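Local coordinates for sulfurtransferase (Azotobacter vinelandii, PDB 1E0C), which probably transfers sulfane sulfur from a donor such as thiosulfate to cyanide or another thiophilic acceptor, as rhodaneses do, at residues 1-9 and 18-26. Sequence-based numbering, arbitrary orientation.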
loop_
_atom_site.group_PDB
_atom_site.type_symbol
_atom_site.label_atom_id
_atom_site.label_comp_id
_atom_site.label_asym_id
_atom_site.label_seq_id
_atom_site.Cartn_x
_atom_site.Cartn_y
_atom_site.Cartn_z
ATOM N N MET A 1 5.770 12.446 16.581
ATOM C CA MET A 1 4.578 11.618 16.248
ATOM C C MET A 1 3.609 11.549 17.425
ATOM O O MET A 1 2.756 10.669 17.494
ATOM C CB MET A 1 4.996 10.200 15.850
ATOM C CG MET A 1 4.208 9.669 14.668
ATOM S SD MET A 1 4.013 7.891 14.648
ATOM C CE MET A 1 5.076 7.428 13.281
ATOM N N ASP A 2 3.797 12.457 18.369
ATOM C CA ASP A 2 3.023 12.568 19.580
ATOM C C ASP A 2 2.557 11.239 20.149
ATOM O O ASP A 2 3.374 10.364 20.439
ATOM C CB ASP A 2 1.865 13.549 19.419
ATOM C CG ASP A 2 2.329 14.955 19.092
ATOM O OD1 ASP A 2 3.358 15.389 19.651
ATOM O OD2 ASP A 2 1.663 15.629 18.277
ATOM N N ASP A 3 1.253 11.066 20.307
ATOM C CA ASP A 3 0.625 9.939 20.956
ATOM C C ASP A 3 0.905 8.589 20.312
ATOM O O ASP A 3 0.616 7.545 20.905
ATOM C CB ASP A 3 -0.899 10.150 20.997
ATOM C CG ASP A 3 -1.529 9.671 22.286
ATOM O OD1 ASP A 3 -0.838 9.005 23.085
ATOM O OD2 ASP A 3 -2.724 9.969 22.510
ATOM N N PHE A 4 1.409 8.594 19.092
ATOM C CA PHE A 4 1.647 7.395 18.313
ATOM C C PHE A 4 3.128 7.048 18.198
ATOM O O PHE A 4 3.477 5.992 17.669
ATOM C CB PHE A 4 1.099 7.617 16.887
ATOM C CG PHE A 4 -0.399 7.568 16.810
ATOM C CD1 PHE A 4 -1.147 8.698 17.108
ATOM C CD2 PHE A 4 -1.055 6.410 16.437
ATOM C CE1 PHE A 4 -2.527 8.663 17.029
ATOM C CE2 PHE A 4 -2.435 6.371 16.361
ATOM C CZ PHE A 4 -3.167 7.502 16.659
ATOM N N ALA A 5 3.997 7.950 18.630
ATOM C CA ALA A 5 5.430 7.806 18.472
ATOM C C ALA A 5 6.025 6.538 19.053
ATOM O O ALA A 5 7.018 6.033 18.511
ATOM C CB ALA A 5 6.153 9.035 19.008
ATOM N N SER A 6 5.442 5.969 20.104
ATOM C CA SER A 6 6.010 4.756 20.694
ATOM C C SER A 6 5.653 3.503 19.910
ATOM O O SER A 6 6.191 2.426 20.177
ATOM C CB SER A 6 5.512 4.613 22.139
ATOM O OG SER A 6 4.106 4.430 22.148
ATOM N N LEU A 7 4.681 3.586 19.007
ATOM C CA LEU A 7 4.200 2.408 18.297
ATOM C C LEU A 7 5.009 2.098 17.042
ATOM O O LEU A 7 5.521 2.994 16.377
ATOM C CB LEU A 7 2.733 2.601 17.896
ATOM C CG LEU A 7 1.752 2.889 19.039
ATOM C CD1 LEU A 7 0.424 3.376 18.470
ATOM C CD2 LEU A 7 1.543 1.630 19.872
ATOM N N PRO A 8 5.011 0.831 16.656
ATOM C CA PRO A 8 5.626 0.408 15.405
ATOM C C PRO A 8 4.696 0.785 14.251
ATOM O O PRO A 8 3.567 1.241 14.485
ATOM C CB PRO A 8 5.707 -1.105 15.539
ATOM C CG PRO A 8 4.588 -1.471 16.451
ATOM C CD PRO A 8 4.350 -0.295 17.353
ATOM N N LEU A 9 5.149 0.514 13.037
ATOM C CA LEU A 9 4.345 0.887 11.865
ATOM C C LEU A 9 2.993 0.194 11.891
ATOM O O LEU A 9 1.950 0.820 11.688
ATOM C CB LEU A 9 5.106 0.521 10.593
ATOM C CG LEU A 9 4.644 1.162 9.285
ATOM C CD1 LEU A 9 5.700 0.950 8.200
ATOM C CD2 LEU A 9 3.310 0.592 8.835
ATOM N N ALA A 18 -7.600 3.432 21.564
ATOM C CA ALA A 18 -7.151 4.239 22.684
ATOM C C ALA A 18 -6.747 5.644 22.252
ATOM O O ALA A 18 -6.548 6.525 23.086
ATOM C CB ALA A 18 -5.933 3.563 23.328
ATOM N N ARG A 19 -6.506 5.827 20.955
ATOM C CA ARG A 19 -5.950 7.069 20.441
ATOM C C ARG A 19 -6.847 7.741 19.408
ATOM O O ARG A 19 -6.387 8.682 18.751
ATOM C CB ARG A 19 -4.573 6.781 19.805
ATOM C CG ARG A 19 -3.507 6.362 20.816
ATOM C CD ARG A 19 -2.239 5.883 20.124
ATOM N NE ARG A 19 -1.197 5.505 21.075
ATOM C CZ ARG A 19 -1.177 4.359 21.751
ATOM N NH1 ARG A 19 -2.130 3.450 21.591
ATOM N NH2 ARG A 19 -0.206 4.120 22.624
ATOM N N LEU A 20 -8.118 7.374 19.323
ATOM C CA LEU A 20 -9.024 7.924 18.323
ATOM C C LEU A 20 -9.192 9.434 18.394
ATOM O O LEU A 20 -9.527 10.067 17.382
ATOM C CB LEU A 20 -10.412 7.279 18.416
ATOM C CG LEU A 20 -10.546 5.864 17.845
ATOM C CD1 LEU A 20 -11.928 5.303 18.138
ATOM C CD2 LEU A 20 -10.249 5.856 16.349
ATOM N N SER A 21 -9.062 10.011 19.582
ATOM C CA SER A 21 -9.242 11.450 19.739
ATOM C C SER A 21 -7.944 12.228 19.701
ATOM O O SER A 21 -7.919 13.434 19.971
ATOM C CB SER A 21 -10.034 11.734 21.021
ATOM O OG SER A 21 -9.197 11.569 22.149
ATOM N N ALA A 22 -6.827 11.593 19.340
ATOM C CA ALA A 22 -5.558 12.331 19.240
ATOM C C ALA A 22 -5.694 13.395 18.156
ATOM O O ALA A 22 -6.172 13.087 17.058
ATOM C CB ALA A 22 -4.429 11.362 18.900
ATOM N N PRO A 23 -5.384 14.643 18.469
ATOM C CA PRO A 23 -5.614 15.752 17.562
ATOM C C PRO A 23 -4.794 15.653 16.285
ATOM O O PRO A 23 -5.229 16.137 15.242
ATOM C CB PRO A 23 -5.236 16.996 18.361
ATOM C CG PRO A 23 -4.382 16.492 19.475
ATOM C CD PRO A 23 -4.897 15.110 19.792
ATOM N N GLU A 24 -3.628 15.037 16.357
ATOM C CA GLU A 24 -2.735 14.865 15.223
ATOM C C GLU A 24 -3.155 13.743 14.286
ATOM O O GLU A 24 -2.605 13.594 13.189
ATOM C CB GLU A 24 -1.305 14.619 15.720
ATOM C CG GLU A 24 -1.071 13.284 16.393
ATOM C CD GLU A 24 -1.280 13.261 17.887
ATOM O OE1 GLU A 24 -2.086 14.048 18.427
ATOM O OE2 GLU A 24 -0.640 12.425 18.570
ATOM N N LEU A 25 -4.100 12.916 14.703
ATOM C CA LEU A 25 -4.490 11.746 13.933
ATOM C C LEU A 25 -5.253 12.103 12.666
ATOM O O LEU A 25 -6.288 12.773 12.688
ATOM C CB LEU A 25 -5.353 10.812 14.788
ATOM C CG LEU A 25 -5.972 9.609 14.071
ATOM C CD1 LEU A 25 -4.874 8.691 13.527
ATOM C CD2 LEU A 25 -6.875 8.845 15.031
ATOM N N ILE A 26 -4.754 11.579 11.550
ATOM C CA ILE A 26 -5.499 11.585 10.300
ATOM C C ILE A 26 -5.789 10.113 9.958
ATOM O O ILE A 26 -4.877 9.386 9.579
ATOM C CB ILE A 26 -4.772 12.264 9.135
ATOM C CG1 ILE A 26 -4.457 13.724 9.477
ATOM C CG2 ILE A 26 -5.655 12.186 7.885
ATOM C CD1 ILE A 26 -3.894 14.534 8.325
HETATM O O HOH W 1 -0.895 16.448 18.847
HETATM O O HOH W 2 1.689 6.153 23.036
HETATM O O HOH W 3 -4.279 8.280 24.343
#
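Asp2 OD2 and Glu24 OE1 are bridged by a water that donates to both and probably eases the repulsion between the like charges, the two carboxylate planes standing 85° apart. At Asp3 the backbone makes the direct hydrogen bonds to segment 18-26: its N donates to Glu24 OE2 (2.9 Å, though that oxygen is less surely placed), while its O accepts from Arg19 NE at 2.7 Å, the acceptor lying in the guanidinium plane. A second water donates to the same carbonyl and accepts from Arg19 NH2, also reaching Ser6 OG; a third links Asp3 OD2 to Ala18 O. The Phe4 ring lies under the extended Arg19 chain (chi2 171°, chi3 179°), which carries CD over the ring centre in a CH-pi contact, 3.8 Å from the centroid. Ala22 CB meets the ring edge 3.8 Å from CE1, and Leu25 CD1 packs against CZ. Farther on, Leu7 CD1 rests on one face of the guanidinium, 3.7 Å from Arg19 NE. With an alanine at Arg19, the Asp3 carbonyl would probably lose its NE donor and the Phe4 ring the methylene over its face. Arg19 NH1 binds Asp15 O of helix 13-17, while Phe4 also meets His111 and Val85; the N-terminal loop thus lies along the parallel sheet of the rhodanese-like fold, near strands 25-29, 83-87 and 110-113.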